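Local coordinates for guanine nucleotide exchange protein (Legionella pneumophila, PDB 1XSZ), which probably promotes guanine nucleotide exchange on ADP-ribosylation factors through a Sec7 domain whose active site is covered by a C-terminal capping domain, at residues 106-109 and 110-113; 249-252 and 253-256; 334-337 and 338-342. One frame throughout, in Å; residues are numbered along the deposited sequence.

Interaction 1 of 3, residues 106-109 and 110-113; sequences AQKI and DRLV
Ile109 and Val113 touch one helical turn apart on the buried side of helix 106-123 through their methyls, Ile109 CG2 lying 4.3 Å from Val113 CG2. The same Val113 CG2 sits 3.3 Å from Ile109 O, close beside the backbone bond from Val113 N to Ile109 O (3.0 Å, 167° at the hydrogen). Helix 131-149 packs on Val113, and Ile109 touches Thr258 of helix 252-258. Asp110 is also buried: with CG anti to its backbone N (chi1 -163°), the carboxylate turns off the helix, where OD1 hydrogen-bonds Tyr135 and OD2 forms a salt bridge with Lys251.

The partly exposed flank, formed by Gln107, Lys108 and Arg111, is looser. In the conformer described, one of two, Arg111 folds back toward the start of the helix and lays one guanidinium face over Gln107 O, with NH1 3.5 Å from that oxygen. Gln107 O already accepts the i+4 bond from Arg111 N at 3.1 Å. In this conformer the Gln107 amide and the guanidinium are turned 80° apart, NE2 of Gln107 meets NH2 of Arg111 at 3.5 Å as donor beside donor, Lys108 CG comes to the guanidinium edge in plane, and NH1 bonds Ser65 O. Gln107 OE1 has a weak hydrogen bond with Tyr260 OH, and Lys108 NZ pairs with Asp62 and Glu105.

Chemically, the helix divides its roles: the buried aspartate's charge is met from the capping region, whereas the two cations on the looser flank look to oxygens of the Sec7 region, which probably offsets their proximity.

Interaction 2 of 3, residues 249-252 and 253-256; sequences QPKS and WLSF
Lys251 and Trp253 run side by side in the same direction at the start of helix 252-258, with Lys251 at the N-cap. Their contact is made by carbon against the pyrrole part of the indole: Lys251 CB lies 4.1 Å from Trp253 CD1, and Lys251 CD lies 4.0 Å from Trp253 NE1. Leu254 completes the apolar group, CD1 reaching Lys251 CB at 4.1 Å while CD2 rests 3.5 Å above one face of the Trp253 ring, toward its rim. Trp253 chi1 of 84° sets the indole between its backbone N and carbonyl, which brings it alongside the lysine chain.

The hydrogen bonds between the segments are those of the first turn. Lys251 O accepts Ser255 N at 3.1 Å and, weakly, Leu254 N at 3.0 Å; Phe256 N bonds Ser252 O at 3.0 Å.

The polar ends lead to the Sec7 region. The Lys251 ammonium has Asp110 as its partner and also hydrogen-bonds Tyr135, which bonds Trp253 NE1 as well, and the indole stacks on Phe139. The extended lysine thus lends its methylenes to the indole and its ammonium to a buried carboxylate, whose ionised form it would probably stabilise.

Interaction 3 of 3, residues 334-337 and 338-342; sequences DLIK and AYDNQ
Four successive i to i+4 bonds wind residues 334-341 into regular alpha-helix: Ala338 N to Asp334 O and Tyr339 N to Leu335 O, then Asp340 N to Ile336 O at 2.8 Å and Asn341 N to Lys337 O at 2.9 Å.

Side chains meet chiefly along one flank, where Ile336 and Asp340 lie side by side and point the same way. The CG2 methyl of Ile336 stands 3.8 Å from OD2 of Asp340, a carbon-to-oxygen contact without a polar bond. With CG anti to the carbonyl carbon (chi1 -75°), Asp340 doubles its carboxylate back along the helix until CG is 3.4 Å from Ile336 O, the oxygen that its own amide grips. Asn341 repeats this posture one residue on. Its amide carbon CG comes within 3.1 Å of Lys337 O and its ND2 within 3.2 Å, but the angle is too poor for a hydrogen bond, so the bond to this carbonyl across the two segments comes from Asn341 N.

Lys337 also leans toward the preceding turn. A bend at chi3 (-70°) turns its ammonium toward Asp334, where NZ is 3.9 Å from OD1 of Asp334, a long salt bridge on the more exposed side. The buried side is made by Leu335, Ala338 and Tyr339. The small Ala338 methyl tucks against the backbone, 3.3 Å from Asp334 O.

Helix 332-351 packs by this inner side on its neighbours. Ala338 touches Ala311 of helix 306-315, and Asp334 and Gln342 reach the same helix at Ile307, Lys312 and Ala315. On the sheet side, the Tyr339 ring meets Phe324 of strand 323-325 edge-to-face, and Leu335 O accepts a hydrogen bond from Tyr205 of strand 204-208.

In the fold
From the N terminus, interaction 1 comes first, on helix 106-123 of the Sec7 region. Interactions 2 and 3 follow in the capping region, at the start of helix 252-258 and on helix 332-351. Each joins adjoining residues, so none closes a long loop, and the three stand in series without nesting or crossing. Interactions 1 and 2 touch, their centres about 11 Å apart: Asp110 OD2 meets Lys251 NZ at 2.8 Å, and Trp253 and Leu254 pack on Asp110, tying the two regions together. Interaction 3 lies apart, its nearest atoms about 11 Å from interaction 1 and about 23 Å from interaction 2, and joins helix 332-351 to helix 306-315 and the antiparallel sheet.

Interaction 1 of 3, residues 106-109 and 110-113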
ATOM      1  N   ALA A 106       2.472  -0.477  -3.289  1.00 13.10           N
ATOM      2  CA  ALA A 106       2.689  -1.895  -3.542  1.00 11.81           C
ATOM      3  C   ALA A 106       2.646  -2.842  -2.349  1.00 12.72           C
ATOM      4  O   ALA A 106       1.948  -3.860  -2.393  1.00 13.06           O
ATOM      5  CB  ALA A 106       3.999  -2.082  -4.291  1.00 12.55           C
ATOM      6  N   GLN A 107       3.385  -2.539  -1.289  1.00 12.33           N
ATOM      7  CA  GLN A 107       3.397  -3.449  -0.151  1.00 14.59           C
ATOM      8  C   GLN A 107       2.054  -3.548   0.554  1.00 13.18           C
ATOM      9  O   GLN A 107       1.708  -4.606   1.084  1.00 14.94           O
ATOM     10  CB  GLN A 107       4.502  -3.066   0.835  1.00 16.32           C
ATOM     11  CG  GLN A 107       5.903  -3.265   0.260  1.00 21.78           C
ATOM     12  CD  GLN A 107       7.001  -3.122   1.297  1.00 26.18           C
ATOM     13  OE1 GLN A 107       8.184  -3.259   0.984  1.00 29.84           O
ATOM     14  NE2 GLN A 107       6.616  -2.849   2.538  1.00 30.29           N
ATOM     15  N   LYS A 108       1.291  -2.458   0.552  1.00 12.78           N
ATOM     16  CA  LYS A 108      -0.020  -2.464   1.189  1.00 11.76           C
ATOM     17  C   LYS A 108      -0.995  -3.291   0.357  1.00 12.52           C
ATOM     18  O   LYS A 108      -1.783  -4.073   0.900  1.00 12.74           O
ATOM     19  CB  LYS A 108      -0.522  -1.030   1.366  1.00 11.08           C
ATOM     20  CG  LYS A 108       0.246  -0.277   2.434  1.00 12.68           C
ATOM     21  CD  LYS A 108      -0.224   1.164   2.560  1.00 12.82           C
ATOM     22  CE  LYS A 108       0.522   1.872   3.673  1.00 14.60           C
ATOM     23  NZ  LYS A 108       0.213   3.334   3.679  1.00 16.27           N
ATOM     24  N   ILE A 109      -0.948  -3.122  -0.957  1.00 12.05           N
ATOM     25  CA  ILE A 109      -1.798  -3.902  -1.847  1.00 11.96           C
ATOM     26  C   ILE A 109      -1.480  -5.384  -1.632  1.00 12.84           C
ATOM     27  O   ILE A 109      -2.377  -6.221  -1.530  1.00 13.32           O
ATOM     28  CB  ILE A 109      -1.522  -3.533  -3.320  1.00 12.21           C
ATOM     29  CG1 ILE A 109      -2.051  -2.128  -3.601  1.00 12.46           C
ATOM     30  CG2 ILE A 109      -2.178  -4.546  -4.264  1.00 13.20           C
ATOM     31  CD1 ILE A 109      -1.537  -1.531  -4.895  1.00 13.04           C
ATOM     32  N   ASP A 110      -0.191  -5.696  -1.546  1.00 12.55           N
ATOM     33  CA  ASP A 110       0.262  -7.066  -1.364  1.00 13.02           C
ATOM     34  C   ASP A 110      -0.330  -7.677  -0.092  1.00 12.78           C
ATOM     35  O   ASP A 110      -0.855  -8.796  -0.121  1.00 13.11           O
ATOM     36  CB  ASP A 110       1.798  -7.091  -1.326  1.00 13.56           C
ATOM     37  CG  ASP A 110       2.375  -8.474  -1.548  1.00 16.08           C
ATOM     38  OD1 ASP A 110       1.636  -9.377  -1.988  1.00 16.34           O
ATOM     39  OD2 ASP A 110       3.586  -8.644  -1.297  1.00 17.69           O
ATOM     40  N   ARG A 111      -0.260  -6.952   1.019  0.50 10.38           N
ATOM     41  CA  ARG A 111      -0.803  -7.480   2.266  0.50  9.81           C
ATOM     42  C   ARG A 111      -2.292  -7.776   2.153  0.50 10.69           C
ATOM     43  O   ARG A 111      -2.775  -8.771   2.698  0.50 10.66           O
ATOM     44  CB  ARG A 111      -0.547  -6.514   3.424  0.50 11.69           C
ATOM     45  CG  ARG A 111       0.921  -6.220   3.646  0.50 14.51           C
ATOM     46  CD  ARG A 111       1.200  -5.725   5.057  0.50 15.27           C
ATOM     47  NE  ARG A 111       2.588  -5.299   5.198  0.50 16.14           N
ATOM     48  CZ  ARG A 111       3.048  -4.113   4.815  0.50 15.62           C
ATOM     49  NH1 ARG A 111       2.230  -3.221   4.273  0.50 14.11           N
ATOM     50  NH2 ARG A 111       4.334  -3.823   4.957  0.50 16.94           N
ATOM     51  N   LEU A 112      -3.027  -6.927   1.444  1.00 12.51           N
ATOM     52  CA  LEU A 112      -4.461  -7.147   1.291  1.00 12.49           C
ATOM     53  C   LEU A 112      -4.694  -8.429   0.486  1.00 13.07           C
ATOM     54  O   LEU A 112      -5.512  -9.271   0.865  1.00 12.54           O
ATOM     55  CB  LEU A 112      -5.128  -5.954   0.599  1.00 13.13           C
ATOM     56  CG  LEU A 112      -5.201  -4.663   1.422  1.00 11.60           C
ATOM     57  CD1 LEU A 112      -5.925  -3.603   0.607  1.00 14.05           C
ATOM     58  CD2 LEU A 112      -5.923  -4.906   2.748  1.00 13.94           C
ATOM     59  N   VAL A 113      -3.969  -8.590  -0.615  1.00 11.91           N
ATOM     60  CA  VAL A 113      -4.107  -9.784  -1.445  1.00 11.64           C
ATOM     61  C   VAL A 113      -3.756 -11.047  -0.646  1.00 12.60           C
ATOM     62  O   VAL A 113      -4.414 -12.082  -0.786  1.00 14.37           O
ATOM     63  CB  VAL A 113      -3.219  -9.671  -2.713  1.00 11.72           C
ATOM     64  CG1 VAL A 113      -3.259 -10.969  -3.519  1.00 11.95           C
ATOM     65  CG2 VAL A 113      -3.715  -8.512  -3.575  1.00 14.07           C
TER

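Interaction 2 of 3, residues 249-252 and 253-256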
ATOM      1  N   GLN A 249      13.645  -5.095  -2.356  1.00 20.80           N
ATOM      2  CA  GLN A 249      13.472  -5.246  -3.792  1.00 20.16           C
ATOM      3  C   GLN A 249      12.007  -5.548  -4.087  1.00 18.76           C
ATOM      4  O   GLN A 249      11.315  -6.172  -3.284  1.00 18.62           O
ATOM      5  CB  GLN A 249      14.363  -6.369  -4.323  1.00 22.24           C
ATOM      6  CG  GLN A 249      15.859  -6.088  -4.198  1.00 23.76           C
ATOM      7  CD  GLN A 249      16.274  -4.804  -4.892  1.00 24.16           C
ATOM      8  OE1 GLN A 249      15.867  -4.533  -6.019  1.00 25.11           O
ATOM      9  NE2 GLN A 249      17.103  -4.010  -4.220  1.00 26.71           N
ATOM     10  N   PRO A 250      11.516  -5.103  -5.247  1.00 17.28           N
ATOM     11  CA  PRO A 250      10.121  -5.323  -5.642  1.00 17.05           C
ATOM     12  C   PRO A 250       9.803  -6.709  -6.192  1.00 17.65           C
ATOM     13  O   PRO A 250      10.563  -7.257  -6.992  1.00 18.37           O
ATOM     14  CB  PRO A 250       9.910  -4.257  -6.703  1.00 17.44           C
ATOM     15  CG  PRO A 250      11.246  -4.263  -7.408  1.00 17.77           C
ATOM     16  CD  PRO A 250      12.212  -4.260  -6.238  1.00 17.46           C
ATOM     17  N   LYS A 251       8.679  -7.276  -5.759  1.00 15.75           N
ATOM     18  CA  LYS A 251       8.256  -8.559  -6.304  1.00 15.40           C
ATOM     19  C   LYS A 251       7.929  -8.251  -7.760  1.00 15.58           C
ATOM     20  O   LYS A 251       7.395  -7.181  -8.076  1.00 15.17           O
ATOM     21  CB  LYS A 251       7.011  -9.081  -5.589  1.00 16.22           C
ATOM     22  CG  LYS A 251       7.270  -9.541  -4.169  1.00 16.76           C
ATOM     23  CD  LYS A 251       6.008 -10.076  -3.513  1.00 17.07           C
ATOM     24  CE  LYS A 251       6.286 -10.502  -2.082  1.00 18.64           C
ATOM     25  NZ  LYS A 251       5.063 -10.995  -1.404  1.00 20.05           N
ATOM     26  N   SER A 252       8.241  -9.177  -8.657  0.50 13.40           N
ATOM     27  CA  SER A 252       7.993  -8.949 -10.072  0.50 13.58           C
ATOM     28  C   SER A 252       6.546  -8.585 -10.385  0.50 12.74           C
ATOM     29  O   SER A 252       6.299  -7.696 -11.194  0.50 12.14           O
ATOM     30  CB  SER A 252       8.405 -10.174 -10.899  0.50 15.40           C
ATOM     31  OG  SER A 252       7.586 -11.291 -10.619  0.50 19.89           O
ATOM     32  N   TRP A 253       5.589  -9.254  -9.746  1.00 13.63           N
ATOM     33  CA  TRP A 253       4.194  -8.953 -10.034  1.00 12.68           C
ATOM     34  C   TRP A 253       3.790  -7.552  -9.601  1.00 12.18           C
ATOM     35  O   TRP A 253       2.927  -6.950 -10.227  1.00 13.16           O
ATOM     36  CB  TRP A 253       3.243 -10.019  -9.450  1.00 14.00           C
ATOM     37  CG  TRP A 253       2.845  -9.887  -8.007  1.00 14.04           C
ATOM     38  CD1 TRP A 253       3.436 -10.487  -6.932  1.00 12.21           C
ATOM     39  CD2 TRP A 253       1.703  -9.186  -7.495  1.00 13.08           C
ATOM     40  NE1 TRP A 253       2.732 -10.215  -5.784  1.00 14.13           N
ATOM     41  CE2 TRP A 253       1.662  -9.418  -6.100  1.00 13.01           C
ATOM     42  CE3 TRP A 253       0.707  -8.390  -8.078  1.00 13.43           C
ATOM     43  CZ2 TRP A 253       0.665  -8.884  -5.279  1.00 13.59           C
ATOM     44  CZ3 TRP A 253      -0.287  -7.860  -7.262  1.00 13.84           C
ATOM     45  CH2 TRP A 253      -0.300  -8.110  -5.878  1.00 14.53           C
ATOM     46  N   LEU A 254       4.417  -7.034  -8.547  1.00 12.50           N
ATOM     47  CA  LEU A 254       4.112  -5.681  -8.087  1.00 11.53           C
ATOM     48  C   LEU A 254       4.707  -4.656  -9.055  1.00 12.95           C
ATOM     49  O   LEU A 254       4.149  -3.578  -9.243  1.00 13.84           O
ATOM     50  CB  LEU A 254       4.628  -5.470  -6.662  1.00 12.90           C
ATOM     51  CG  LEU A 254       3.845  -6.278  -5.613  1.00 13.54           C
ATOM     52  CD1 LEU A 254       4.493  -6.161  -4.242  1.00 17.41           C
ATOM     53  CD2 LEU A 254       2.402  -5.779  -5.572  1.00 15.27           C
ATOM     54  N   SER A 255       5.848  -4.990  -9.652  0.50 12.41           N
ATOM     55  CA  SER A 255       6.483  -4.107 -10.623  0.50 13.31           C
ATOM     56  C   SER A 255       5.575  -4.025 -11.857  0.50 13.74           C
ATOM     57  O   SER A 255       5.362  -2.953 -12.421  0.50 13.00           O
ATOM     58  CB  SER A 255       7.858  -4.659 -11.014  0.50 15.00           C
ATOM     59  OG  SER A 255       8.453  -3.886 -12.040  0.50 20.06           O
ATOM     60  N   PHE A 256       5.033  -5.169 -12.260  1.00 13.62           N
ATOM     61  CA  PHE A 256       4.135  -5.264 -13.405  1.00 13.49           C
ATOM     62  C   PHE A 256       2.848  -4.475 -13.137  1.00 13.84           C
ATOM     63  O   PHE A 256       2.431  -3.633 -13.929  1.00 16.47           O
ATOM     64  CB  PHE A 256       3.821  -6.757 -13.633  1.00 13.61           C
ATOM     65  CG  PHE A 256       2.786  -7.047 -14.695  1.00 13.35           C
ATOM     66  CD1 PHE A 256       1.429  -6.812 -14.471  1.00 13.40           C
ATOM     67  CD2 PHE A 256       3.167  -7.650 -15.893  1.00 14.14           C
ATOM     68  CE1 PHE A 256       0.471  -7.180 -15.419  1.00 13.37           C
ATOM     69  CE2 PHE A 256       2.222  -8.021 -16.846  1.00 13.87           C
ATOM     70  CZ  PHE A 256       0.865  -7.787 -16.608  1.00 13.83           C
TER

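Interaction 3 of 3, residues 334-337 and 338-342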
ATOM      1  N   ASP A 334       1.814  19.100  10.225  1.00 16.95           N
ATOM      2  CA  ASP A 334       3.168  18.914  10.724  1.00 17.45           C
ATOM      3  C   ASP A 334       4.115  18.511   9.596  1.00 15.97           C
ATOM      4  O   ASP A 334       5.274  18.918   9.584  1.00 15.66           O
ATOM      5  CB  ASP A 334       3.180  17.890  11.861  1.00 21.94           C
ATOM      6  CG  ASP A 334       2.464  18.402  13.100  1.00 25.34           C
ATOM      7  OD1 ASP A 334       2.779  19.527  13.545  1.00 29.83           O
ATOM      8  OD2 ASP A 334       1.589  17.687  13.627  1.00 32.23           O
ATOM      9  N   LEU A 335       3.623  17.728   8.641  1.00 13.73           N
ATOM     10  CA  LEU A 335       4.449  17.317   7.505  1.00 14.58           C
ATOM     11  C   LEU A 335       4.762  18.527   6.627  1.00 13.08           C
ATOM     12  O   LEU A 335       5.883  18.693   6.148  1.00 12.65           O
ATOM     13  CB  LEU A 335       3.718  16.261   6.669  1.00 16.08           C
ATOM     14  CG  LEU A 335       3.450  14.916   7.346  1.00 19.77           C
ATOM     15  CD1 LEU A 335       2.540  14.060   6.472  1.00 21.52           C
ATOM     16  CD2 LEU A 335       4.768  14.218   7.594  1.00 21.53           C
ATOM     17  N   ILE A 336       3.760  19.370   6.408  1.00 13.07           N
ATOM     18  CA  ILE A 336       3.927  20.560   5.588  1.00 13.21           C
ATOM     19  C   ILE A 336       4.882  21.548   6.252  1.00 13.49           C
ATOM     20  O   ILE A 336       5.786  22.070   5.599  1.00 13.40           O
ATOM     21  CB  ILE A 336       2.556  21.219   5.321  1.00 12.43           C
ATOM     22  CG1 ILE A 336       1.773  20.363   4.321  1.00 12.10           C
ATOM     23  CG2 ILE A 336       2.737  22.635   4.777  1.00 13.74           C
ATOM     24  CD1 ILE A 336       0.280  20.669   4.264  1.00 14.03           C
ATOM     25  N   LYS A 337       4.704  21.791   7.546  1.00 14.21           N
ATOM     26  CA  LYS A 337       5.588  22.721   8.240  1.00 14.44           C
ATOM     27  C   LYS A 337       7.033  22.233   8.251  1.00 14.62           C
ATOM     28  O   LYS A 337       7.957  23.015   8.035  1.00 15.26           O
ATOM     29  CB  LYS A 337       5.094  22.965   9.668  1.00 15.25           C
ATOM     30  CG  LYS A 337       3.858  23.853   9.722  1.00 17.10           C
ATOM     31  CD  LYS A 337       3.445  24.180  11.149  1.00 22.07           C
ATOM     32  CE  LYS A 337       2.889  22.969  11.866  1.00 23.93           C
ATOM     33  NZ  LYS A 337       2.358  23.340  13.210  1.00 28.18           N
ATOM     34  N   ALA A 338       7.233  20.939   8.479  1.00 14.68           N
ATOM     35  CA  ALA A 338       8.586  20.393   8.505  1.00 14.15           C
ATOM     36  C   ALA A 338       9.245  20.546   7.136  1.00 14.08           C
ATOM     37  O   ALA A 338      10.415  20.924   7.031  1.00 15.23           O
ATOM     38  CB  ALA A 338       8.554  18.924   8.920  1.00 14.93           C
ATOM     39  N   TYR A 339       8.488  20.257   6.085  1.00 12.68           N
ATOM     40  CA  TYR A 339       8.992  20.373   4.724  1.00 12.85           C
ATOM     41  C   TYR A 339       9.315  21.832   4.400  1.00 14.14           C
ATOM     42  O   TYR A 339      10.386  22.133   3.869  1.00 13.61           O
ATOM     43  CB  TYR A 339       7.945  19.833   3.748  1.00 12.82           C
ATOM     44  CG  TYR A 339       8.263  20.049   2.288  1.00 12.12           C
ATOM     45  CD1 TYR A 339       9.145  19.204   1.608  1.00 12.38           C
ATOM     46  CD2 TYR A 339       7.652  21.078   1.573  1.00 11.87           C
ATOM     47  CE1 TYR A 339       9.400  19.377   0.248  1.00 13.33           C
ATOM     48  CE2 TYR A 339       7.900  21.261   0.218  1.00 13.41           C
ATOM     49  CZ  TYR A 339       8.771  20.405  -0.441  1.00 11.98           C
ATOM     50  OH  TYR A 339       8.981  20.576  -1.788  1.00 14.63           O
ATOM     51  N   ASP A 340       8.399  22.740   4.719  1.00 12.81           N
ATOM     52  CA  ASP A 340       8.640  24.152   4.439  1.00 13.51           C
ATOM     53  C   ASP A 340       9.856  24.670   5.202  1.00 13.63           C
ATOM     54  O   ASP A 340      10.609  25.501   4.685  1.00 14.09           O
ATOM     55  CB  ASP A 340       7.413  25.000   4.793  1.00 13.92           C
ATOM     56  CG  ASP A 340       6.287  24.861   3.783  1.00 16.68           C
ATOM     57  OD1 ASP A 340       6.479  24.250   2.707  1.00 16.32           O
ATOM     58  OD2 ASP A 340       5.189  25.390   4.066  1.00 16.95           O
ATOM     59  N   ASN A 341      10.047  24.192   6.428  1.00 14.02           N
ATOM     60  CA  ASN A 341      11.192  24.617   7.224  1.00 15.37           C
ATOM     61  C   ASN A 341      12.482  24.146   6.571  1.00 15.78           C
ATOM     62  O   ASN A 341      13.469  24.884   6.530  1.00 16.29           O
ATOM     63  CB  ASN A 341      11.087  24.088   8.654  1.00 17.06           C
ATOM     64  CG  ASN A 341      10.003  24.787   9.445  1.00 21.51           C
ATOM     65  OD1 ASN A 341       9.595  25.900   9.106  1.00 23.78           O
ATOM     66  ND2 ASN A 341       9.539  24.150  10.512  1.00 22.46           N
ATOM     67  N   GLN A 342      12.487  22.922   6.054  1.00 14.02           N
ATOM     68  CA  GLN A 342      13.685  22.422   5.393  1.00 14.90           C
ATOM     69  C   GLN A 342      13.955  23.227   4.118  1.00 16.00           C
ATOM     70  O   GLN A 342      15.107  23.518   3.800  1.00 15.70           O
ATOM     71  CB  GLN A 342      13.547  20.932   5.065  1.00 16.83           C
ATOM     72  CG  GLN A 342      13.550  20.012   6.284  1.00 19.54           C
ATOM     73  CD  GLN A 342      14.757  20.223   7.181  1.00 22.40           C
ATOM     74  OE1 GLN A 342      15.876  20.421   6.703  1.00 23.31           O
ATOM     75  NE2 GLN A 342      14.536  20.172   8.490  1.00 24.30           N
TER